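Local coordinates for protein enoyl-CoA Hydratase (Thermus thermophilus, PDB 1UIY) that probably catalyses the reversible hydration of (2E)-enoyl-CoA to (3S)-3-hydroxyacyl-CoA, a step of fatty acid beta-oxidation, at residues Ala28-Asp41 / Met84-Pro96. Sequence-based numbering, arbitrary orientation.
Sequences ALSLLQALDDLEAD and MRLFHRVYTYPKP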
ATOM      1  N   ALA A  28     -20.290 -24.578  -3.814  1.00 54.01           N
ATOM      2  CA  ALA A  28     -19.060 -23.924  -3.388  1.00 52.64           C
ATOM      3  C   ALA A  28     -18.293 -24.832  -2.442  1.00 52.52           C
ATOM      4  O   ALA A  28     -17.072 -24.976  -2.547  1.00 52.54           O
ATOM      5  CB  ALA A  28     -19.385 -22.613  -2.701  1.00 50.60           C
ATOM      6  N   LEU A  29     -19.021 -25.454  -1.524  1.00 52.47           N
ATOM      7  CA  LEU A  29     -18.417 -26.344  -0.551  1.00 51.84           C
ATOM      8  C   LEU A  29     -17.836 -27.590  -1.172  1.00 52.05           C
ATOM      9  O   LEU A  29     -16.725 -27.994  -0.833  1.00 53.45           O
ATOM     10  CB  LEU A  29     -19.436 -26.734   0.511  1.00 52.28           C
ATOM     11  CG  LEU A  29     -19.601 -25.705   1.628  1.00 52.39           C
ATOM     12  CD1 LEU A  29     -20.676 -26.172   2.587  1.00 52.29           C
ATOM     13  CD2 LEU A  29     -18.271 -25.530   2.358  1.00 52.49           C
ATOM     14  N   SER A  30     -18.582 -28.207  -2.076  1.00 51.42           N
ATOM     15  CA  SER A  30     -18.096 -29.419  -2.716  1.00 52.79           C
ATOM     16  C   SER A  30     -16.805 -29.129  -3.463  1.00 53.43           C
ATOM     17  O   SER A  30     -15.871 -29.940  -3.461  1.00 53.76           O
ATOM     18  CB  SER A  30     -19.140 -29.964  -3.685  1.00 54.00           C
ATOM     19  OG  SER A  30     -19.462 -29.003  -4.676  1.00 59.14           O
ATOM     20  N   LEU A  31     -16.753 -27.961  -4.099  1.00 53.15           N
ATOM     21  CA  LEU A  31     -15.573 -27.566  -4.860  1.00 52.40           C
ATOM     22  C   LEU A  31     -14.351 -27.418  -3.944  1.00 52.06           C
ATOM     23  O   LEU A  31     -13.223 -27.738  -4.330  1.00 51.58           O
ATOM     24  CB  LEU A  31     -15.853 -26.259  -5.614  1.00 50.53           C
ATOM     25  CG  LEU A  31     -14.839 -25.869  -6.692  1.00 49.12           C
ATOM     26  CD1 LEU A  31     -14.505 -27.076  -7.549  1.00 49.09           C
ATOM     27  CD2 LEU A  31     -15.398 -24.751  -7.549  1.00 48.04           C
ATOM     28  N   LEU A  32     -14.577 -26.939  -2.727  1.00 50.96           N
ATOM     29  CA  LEU A  32     -13.483 -26.779  -1.785  1.00 51.27           C
ATOM     30  C   LEU A  32     -12.932 -28.151  -1.399  1.00 51.31           C
ATOM     31  O   LEU A  32     -11.735 -28.416  -1.531  1.00 51.37           O
ATOM     32  CB  LEU A  32     -13.960 -26.032  -0.533  1.00 49.86           C
ATOM     33  CG  LEU A  32     -14.359 -24.567  -0.730  1.00 49.71           C
ATOM     34  CD1 LEU A  32     -14.817 -23.979   0.581  1.00 49.98           C
ATOM     35  CD2 LEU A  32     -13.180 -23.781  -1.269  1.00 49.11           C
ATOM     36  N   GLN A  33     -13.821 -29.018  -0.930  1.00 51.47           N
ATOM     37  CA  GLN A  33     -13.443 -30.357  -0.511  1.00 51.12           C
ATOM     38  C   GLN A  33     -12.528 -30.992  -1.551  1.00 50.43           C
ATOM     39  O   GLN A  33     -11.546 -31.648  -1.209  1.00 48.82           O
ATOM     40  CB  GLN A  33     -14.699 -31.208  -0.315  1.00 52.16           C
ATOM     41  CG  GLN A  33     -14.476 -32.503   0.447  1.00 54.98           C
ATOM     42  CD  GLN A  33     -13.961 -32.275   1.863  1.00 58.20           C
ATOM     43  OE1 GLN A  33     -12.767 -32.038   2.078  1.00 58.96           O
ATOM     44  NE2 GLN A  33     -14.868 -32.335   2.839  1.00 58.97           N
ATOM     45  N   ALA A  34     -12.844 -30.788  -2.823  1.00 50.57           N
ATOM     46  CA  ALA A  34     -12.025 -31.347  -3.891  1.00 51.74           C
ATOM     47  C   ALA A  34     -10.624 -30.745  -3.861  1.00 53.05           C
ATOM     48  O   ALA A  34      -9.628 -31.468  -3.761  1.00 52.66           O
ATOM     49  CB  ALA A  34     -12.670 -31.078  -5.236  1.00 51.23           C
ATOM     50  N   LEU A  35     -10.560 -29.416  -3.946  1.00 52.69           N
ATOM     51  CA  LEU A  35      -9.291 -28.701  -3.938  1.00 51.73           C
ATOM     52  C   LEU A  35      -8.403 -29.151  -2.792  1.00 51.83           C
ATOM     53  O   LEU A  35      -7.184 -29.197  -2.924  1.00 52.70           O
ATOM     54  CB  LEU A  35      -9.542 -27.195  -3.866  1.00 51.29           C
ATOM     55  CG  LEU A  35     -10.249 -26.628  -5.104  1.00 50.26           C
ATOM     56  CD1 LEU A  35     -10.675 -25.196  -4.867  1.00 48.76           C
ATOM     57  CD2 LEU A  35      -9.317 -26.719  -6.298  1.00 48.96           C
ATOM     58  N   ASP A  36      -9.011 -29.495  -1.667  1.00 52.09           N
ATOM     59  CA  ASP A  36      -8.240 -29.964  -0.521  1.00 53.79           C
ATOM     60  C   ASP A  36      -7.609 -31.305  -0.832  1.00 53.51           C
ATOM     61  O   ASP A  36      -6.392 -31.453  -0.773  1.00 54.06           O
ATOM     62  CB  ASP A  36      -9.139 -30.084   0.703  1.00 53.85           C
ATOM     63  CG  ASP A  36      -9.619 -28.743   1.180  1.00 56.12           C
ATOM     64  OD1 ASP A  36      -9.932 -27.902   0.310  1.00 58.51           O
ATOM     65  OD2 ASP A  36      -9.687 -28.523   2.407  1.00 57.47           O
ATOM     66  N   ASP A  37      -8.443 -32.283  -1.162  1.00 54.56           N
ATOM     67  CA  ASP A  37      -7.958 -33.609  -1.500  1.00 55.52           C
ATOM     68  C   ASP A  37      -6.863 -33.433  -2.548  1.00 56.31           C
ATOM     69  O   ASP A  37      -5.711 -33.817  -2.341  1.00 57.26           O
ATOM     70  CB  ASP A  37      -9.093 -34.455  -2.083  1.00 56.62           C
ATOM     71  CG  ASP A  37     -10.269 -34.606  -1.128  1.00 59.58           C
ATOM     72  OD1 ASP A  37     -11.344 -35.054  -1.583  1.00 61.20           O
ATOM     73  OD2 ASP A  37     -10.125 -34.285   0.073  1.00 59.96           O
ATOM     74  N   LEU A  38      -7.235 -32.823  -3.667  1.00 55.37           N
ATOM     75  CA  LEU A  38      -6.316 -32.590  -4.765  1.00 54.36           C
ATOM     76  C   LEU A  38      -5.037 -31.857  -4.361  1.00 54.59           C
ATOM     77  O   LEU A  38      -3.983 -32.074  -4.958  1.00 54.16           O
ATOM     78  CB  LEU A  38      -7.037 -31.823  -5.866  1.00 54.33           C
ATOM     79  CG  LEU A  38      -8.213 -32.580  -6.479  1.00 53.73           C
ATOM     80  CD1 LEU A  38      -9.163 -31.615  -7.160  1.00 53.45           C
ATOM     81  CD2 LEU A  38      -7.689 -33.619  -7.452  1.00 53.42           C
ATOM     82  N   GLU A  39      -5.110 -30.992  -3.358  1.00 54.72           N
ATOM     83  CA  GLU A  39      -3.904 -30.284  -2.953  1.00 57.31           C
ATOM     84  C   GLU A  39      -3.014 -31.236  -2.171  1.00 57.27           C
ATOM     85  O   GLU A  39      -1.791 -31.077  -2.143  1.00 57.50           O
ATOM     86  CB  GLU A  39      -4.221 -29.073  -2.073  1.00 59.19           C
ATOM     87  CG  GLU A  39      -3.088 -28.050  -2.064  1.00 62.15           C
ATOM     88  CD  GLU A  39      -2.966 -27.277  -0.761  1.00 64.39           C
ATOM     89  OE1 GLU A  39      -3.989 -26.795  -0.232  1.00 65.58           O
ATOM     90  OE2 GLU A  39      -1.827 -27.137  -0.268  1.00 66.41           O
ATOM     91  N   ALA A  40      -3.649 -32.226  -1.546  1.00 56.76           N
ATOM     92  CA  ALA A  40      -2.960 -33.219  -0.726  1.00 56.21           C
ATOM     93  C   ALA A  40      -2.483 -34.436  -1.501  1.00 55.82           C
ATOM     94  O   ALA A  40      -1.790 -35.285  -0.956  1.00 54.32           O
ATOM     95  CB  ALA A  40      -3.869 -33.668   0.411  1.00 54.95           C
ATOM     96  N   ASP A  41      -2.853 -34.531  -2.769  1.00 57.17           N
ATOM     97  CA  ASP A  41      -2.430 -35.674  -3.559  1.00 59.01           C
ATOM     98  C   ASP A  41      -1.130 -35.372  -4.308  1.00 58.34           C
ATOM     99  O   ASP A  41      -1.129 -34.662  -5.315  1.00 60.11           O
ATOM    100  CB  ASP A  41      -3.540 -36.074  -4.531  1.00 60.96           C
ATOM    101  CG  ASP A  41      -3.238 -37.375  -5.244  1.00 64.88           C
ATOM    102  OD1 ASP A  41      -4.174 -37.952  -5.843  1.00 67.63           O
ATOM    103  OD2 ASP A  41      -2.065 -37.819  -5.207  1.00 64.88           O
HETATM  104  N   MSE A  84     -16.620 -15.728  -0.647  1.00 44.42           N
HETATM  105  CA  MSE A  84     -15.313 -15.115  -0.830  1.00 46.82           C
HETATM  106  C   MSE A  84     -14.208 -16.125  -0.514  1.00 46.99           C
HETATM  107  O   MSE A  84     -13.135 -16.093  -1.137  1.00 46.77           O
HETATM  108  CB  MSE A  84     -15.176 -13.867   0.042  1.00 49.79           C
HETATM  109  CG  MSE A  84     -14.661 -14.119   1.438  1.00 57.77           C
HETATM  110 SE   MSE A  84     -12.858 -13.456   1.702  1.00 60.52          SE
HETATM  111  CE  MSE A  84     -11.865 -15.021   1.202  1.00 56.45           C
ATOM    112  N   ARG A  85     -14.472 -17.020   0.444  1.00 45.90           N
ATOM    113  CA  ARG A  85     -13.510 -18.061   0.810  1.00 45.44           C
ATOM    114  C   ARG A  85     -13.253 -18.975  -0.378  1.00 43.24           C
ATOM    115  O   ARG A  85     -12.191 -19.555  -0.499  1.00 42.40           O
ATOM    116  CB  ARG A  85     -14.012 -18.916   1.982  1.00 49.19           C
ATOM    117  CG  ARG A  85     -13.940 -18.246   3.355  1.00 55.25           C
ATOM    118  CD  ARG A  85     -13.962 -19.272   4.510  1.00 58.48           C
ATOM    119  NE  ARG A  85     -15.216 -20.024   4.569  1.00 64.01           N
ATOM    120  CZ  ARG A  85     -16.276 -19.671   5.298  1.00 65.67           C
ATOM    121  NH1 ARG A  85     -16.237 -18.574   6.051  1.00 66.03           N
ATOM    122  NH2 ARG A  85     -17.387 -20.402   5.252  1.00 65.28           N
ATOM    123  N   LEU A  86     -14.238 -19.110  -1.254  1.00 43.83           N
ATOM    124  CA  LEU A  86     -14.077 -19.957  -2.425  1.00 44.78           C
ATOM    125  C   LEU A  86     -13.173 -19.272  -3.439  1.00 46.59           C
ATOM    126  O   LEU A  86     -12.134 -19.814  -3.823  1.00 46.90           O
ATOM    127  CB  LEU A  86     -15.433 -20.249  -3.061  1.00 45.03           C
ATOM    128  CG  LEU A  86     -15.403 -20.954  -4.419  1.00 44.09           C
ATOM    129  CD1 LEU A  86     -14.612 -22.260  -4.354  1.00 43.80           C
ATOM    130  CD2 LEU A  86     -16.824 -21.215  -4.835  1.00 43.48           C
ATOM    131  N   PHE A  87     -13.577 -18.081  -3.875  1.00 46.93           N
ATOM    132  CA  PHE A  87     -12.790 -17.304  -4.823  1.00 45.89           C
ATOM    133  C   PHE A  87     -11.339 -17.269  -4.370  1.00 44.57           C
ATOM    134  O   PHE A  87     -10.425 -17.624  -5.111  1.00 45.22           O
ATOM    135  CB  PHE A  87     -13.316 -15.876  -4.893  1.00 48.07           C
ATOM    136  CG  PHE A  87     -14.473 -15.701  -5.818  1.00 51.40           C
ATOM    137  CD1 PHE A  87     -14.311 -15.014  -7.016  1.00 54.36           C
ATOM    138  CD2 PHE A  87     -15.721 -16.230  -5.508  1.00 53.14           C
ATOM    139  CE1 PHE A  87     -15.381 -14.854  -7.899  1.00 55.45           C
ATOM    140  CE2 PHE A  87     -16.802 -16.079  -6.383  1.00 53.88           C
ATOM    141  CZ  PHE A  87     -16.632 -15.390  -7.579  1.00 55.01           C
ATOM    142  N   HIS A  88     -11.131 -16.845  -3.135  1.00 43.10           N
ATOM    143  CA  HIS A  88      -9.785 -16.756  -2.610  1.00 43.06           C
ATOM    144  C   HIS A  88      -9.058 -18.086  -2.687  1.00 43.36           C
ATOM    145  O   HIS A  88      -7.929 -18.157  -3.180  1.00 43.86           O
ATOM    146  CB  HIS A  88      -9.818 -16.267  -1.174  1.00 42.82           C
ATOM    147  CG  HIS A  88      -8.462 -16.059  -0.582  1.00 42.38           C
ATOM    148  ND1 HIS A  88      -7.743 -17.079   0.001  1.00 42.51           N
ATOM    149  CD2 HIS A  88      -7.696 -14.948  -0.481  1.00 41.34           C
ATOM    150  CE1 HIS A  88      -6.591 -16.603   0.440  1.00 43.14           C
ATOM    151  NE2 HIS A  88      -6.539 -15.312   0.160  1.00 43.81           N
ATOM    152  N   ARG A  89      -9.703 -19.142  -2.204  1.00 40.96           N
ATOM    153  CA  ARG A  89      -9.084 -20.458  -2.240  1.00 39.87           C
ATOM    154  C   ARG A  89      -8.618 -20.827  -3.643  1.00 39.27           C
ATOM    155  O   ARG A  89      -7.547 -21.404  -3.812  1.00 39.30           O
ATOM    156  CB  ARG A  89     -10.058 -21.515  -1.727  1.00 38.14           C
ATOM    157  CG  ARG A  89      -9.543 -22.933  -1.826  1.00 36.86           C
ATOM    158  CD  ARG A  89      -8.152 -23.093  -1.228  1.00 37.59           C
ATOM    159  NE  ARG A  89      -7.853 -24.503  -1.003  1.00 39.06           N
ATOM    160  CZ  ARG A  89      -6.645 -25.003  -0.758  1.00 40.07           C
ATOM    161  NH1 ARG A  89      -5.578 -24.215  -0.702  1.00 38.57           N
ATOM    162  NH2 ARG A  89      -6.510 -26.311  -0.575  1.00 41.92           N
ATOM    163  N   VAL A  90      -9.422 -20.487  -4.643  1.00 39.28           N
ATOM    164  CA  VAL A  90      -9.095 -20.790  -6.029  1.00 38.94           C
ATOM    165  C   VAL A  90      -7.961 -19.904  -6.529  1.00 38.97           C
ATOM    166  O   VAL A  90      -6.973 -20.388  -7.078  1.00 38.36           O
ATOM    167  CB  VAL A  90     -10.329 -20.599  -6.940  1.00 38.70           C
ATOM    168  CG1 VAL A  90     -10.024 -21.065  -8.354  1.00 36.17           C
ATOM    169  CG2 VAL A  90     -11.495 -21.372  -6.380  1.00 39.28           C
ATOM    170  N   TYR A  91      -8.102 -18.602  -6.328  1.00 39.10           N
ATOM    171  CA  TYR A  91      -7.085 -17.651  -6.765  1.00 39.49           C
ATOM    172  C   TYR A  91      -5.759 -17.898  -6.041  1.00 38.10           C
ATOM    173  O   TYR A  91      -4.681 -17.644  -6.566  1.00 39.74           O
ATOM    174  CB  TYR A  91      -7.578 -16.221  -6.487  1.00 39.32           C
ATOM    175  CG  TYR A  91      -6.831 -15.135  -7.235  1.00 38.09           C
ATOM    176  CD1 TYR A  91      -5.925 -14.291  -6.577  1.00 37.03           C
ATOM    177  CD2 TYR A  91      -7.025 -14.952  -8.601  1.00 37.49           C
ATOM    178  CE1 TYR A  91      -5.235 -13.293  -7.269  1.00 35.03           C
ATOM    179  CE2 TYR A  91      -6.344 -13.958  -9.298  1.00 37.74           C
ATOM    180  CZ  TYR A  91      -5.450 -13.139  -8.630  1.00 35.69           C
ATOM    181  OH  TYR A  91      -4.757 -12.192  -9.342  1.00 35.93           O
ATOM    182  N   THR A  92      -5.853 -18.427  -4.835  1.00 37.56           N
ATOM    183  CA  THR A  92      -4.698 -18.677  -3.998  1.00 36.63           C
ATOM    184  C   THR A  92      -4.133 -20.081  -4.096  1.00 37.96           C
ATOM    185  O   THR A  92      -3.039 -20.341  -3.601  1.00 40.15           O
ATOM    186  CB  THR A  92      -5.087 -18.356  -2.538  1.00 36.33           C
ATOM    187  OG1 THR A  92      -5.024 -16.939  -2.347  1.00 37.06           O
ATOM    188  CG2 THR A  92      -4.199 -19.054  -1.544  1.00 38.15           C
ATOM    189  N   TYR A  93      -4.866 -20.984  -4.745  1.00 38.92           N
ATOM    190  CA  TYR A  93      -4.441 -22.382  -4.876  1.00 38.25           C
ATOM    191  C   TYR A  93      -2.940 -22.556  -5.085  1.00 36.87           C
ATOM    192  O   TYR A  93      -2.348 -21.903  -5.936  1.00 37.82           O
ATOM    193  CB  TYR A  93      -5.193 -23.075  -6.014  1.00 38.40           C
ATOM    194  CG  TYR A  93      -5.404 -24.552  -5.752  1.00 39.56           C
ATOM    195  CD1 TYR A  93      -5.044 -25.515  -6.699  1.00 38.19           C
ATOM    196  CD2 TYR A  93      -5.959 -24.989  -4.547  1.00 39.66           C
ATOM    197  CE1 TYR A  93      -5.231 -26.870  -6.456  1.00 38.98           C
ATOM    198  CE2 TYR A  93      -6.148 -26.345  -4.290  1.00 41.27           C
ATOM    199  CZ  TYR A  93      -5.785 -27.281  -5.250  1.00 41.39           C
ATOM    200  OH  TYR A  93      -6.000 -28.617  -5.005  1.00 40.79           O
ATOM    201  N   PRO A  94      -2.310 -23.446  -4.301  1.00 36.05           N
ATOM    202  CA  PRO A  94      -0.880 -23.762  -4.333  1.00 36.29           C
ATOM    203  C   PRO A  94      -0.422 -24.376  -5.645  1.00 37.56           C
ATOM    204  O   PRO A  94       0.733 -24.216  -6.044  1.00 38.44           O
ATOM    205  CB  PRO A  94      -0.713 -24.742  -3.182  1.00 35.55           C
ATOM    206  CG  PRO A  94      -1.808 -24.388  -2.268  1.00 37.91           C
ATOM    207  CD  PRO A  94      -2.961 -24.167  -3.201  1.00 37.15           C
ATOM    208  N   LYS A  95      -1.318 -25.106  -6.304  1.00 37.97           N
ATOM    209  CA  LYS A  95      -0.980 -25.734  -7.575  1.00 37.01           C
ATOM    210  C   LYS A  95      -1.584 -24.947  -8.730  1.00 35.61           C
ATOM    211  O   LYS A  95      -2.548 -24.213  -8.552  1.00 32.21           O
ATOM    212  CB  LYS A  95      -1.475 -27.181  -7.605  1.00 37.75           C
ATOM    213  CG  LYS A  95      -0.832 -28.078  -6.556  1.00 37.99           C
ATOM    214  CD  LYS A  95      -1.362 -29.519  -6.644  1.00 39.40           C
ATOM    215  CE  LYS A  95      -0.774 -30.405  -5.544  1.00 38.89           C
ATOM    216  NZ  LYS A  95      -1.305 -31.788  -5.584  1.00 39.47           N
ATOM    217  N   PRO A  96      -1.004 -25.079  -9.931  1.00 36.21           N
ATOM    218  CA  PRO A  96      -1.527 -24.356 -11.092  1.00 37.06           C
ATOM    219  C   PRO A  96      -2.949 -24.803 -11.419  1.00 38.04           C
ATOM    220  O   PRO A  96      -3.221 -25.999 -11.510  1.00 39.32           O
ATOM    221  CB  PRO A  96      -0.551 -24.727 -12.206  1.00 36.57           C
ATOM    222  CG  PRO A  96       0.704 -25.067 -11.477  1.00 37.73           C
ATOM    223  CD  PRO A  96       0.211 -25.831 -10.283  1.00 34.96           C
TER
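Two neighbouring beta-alpha-beta crossovers of the crotonase fold meet where Leu-32 and Leu-35 of 28-41 pack on Leu-86, Arg-89 and Tyr-93 of 84-96. Helix 25-40 joins strands 9-14 and 46-51, and helix 73-92 lies between strands 46-51 and 97-101. The packed segments run in nearly the same direction, their axes 10.0 Å apart and inclined by 30°. At the N-terminal end the contact is mainly apolar: Leu-86 splits its methyls, CD2 lying 3.6 Å from Ala-28 CB and CD1 3.7 Å from Leu-32 CD2. Arg-89 is a knob in the hole formed by Leu-32, Leu-35, Asp-36 and Glu-39. With CG anti to the backbone N (chi1 175°), its aliphatic part passes Leu-32 CD2 and Leu-35 CD1 before the guanidinium reaches the acids. Arg-89 NH2 forms a salt bridge and hydrogen bond to Glu-39 OE1 at 2.6 Å; this oxygen sits in the guanidinium plane and offers its anti lone pair, although the two planar groups are turned 65° apart. The Arg-89 NH1 bond to the same oxygen is weak. Asp-36 OD1 adds a long salt bridge, 3.9 Å from Arg-89 NH2. Tyr-93 CE2 lies over the guanidinium centre, while Pro-94 CG rests against the Glu-39 carboxylate. Leu-35 CD2 makes a CH-pi contact over the Tyr-93 face, 3.9 Å from the ring centroid. Tyr-93 OH donates to Leu-35 O, which lies in the ring plane; the modelled 2.5 Å between these oxygens is doubtful at 2.85 Å resolution and implies no special strength. Beyond it, the extended Lys-95 chain brings NZ 2.8 Å from Leu-38 O, in the carbonyl plane; NZ also bonds Val-44 O. Leu-31 and Leu-38 continue onto strand 9-14. The chemistry thus changes from methyl packing, through the Arg-89 salt-bridge network, to side-chain donors on carbonyls towards the C-terminal end of helix 25-40, whose dipole would probably favour the lysine charge.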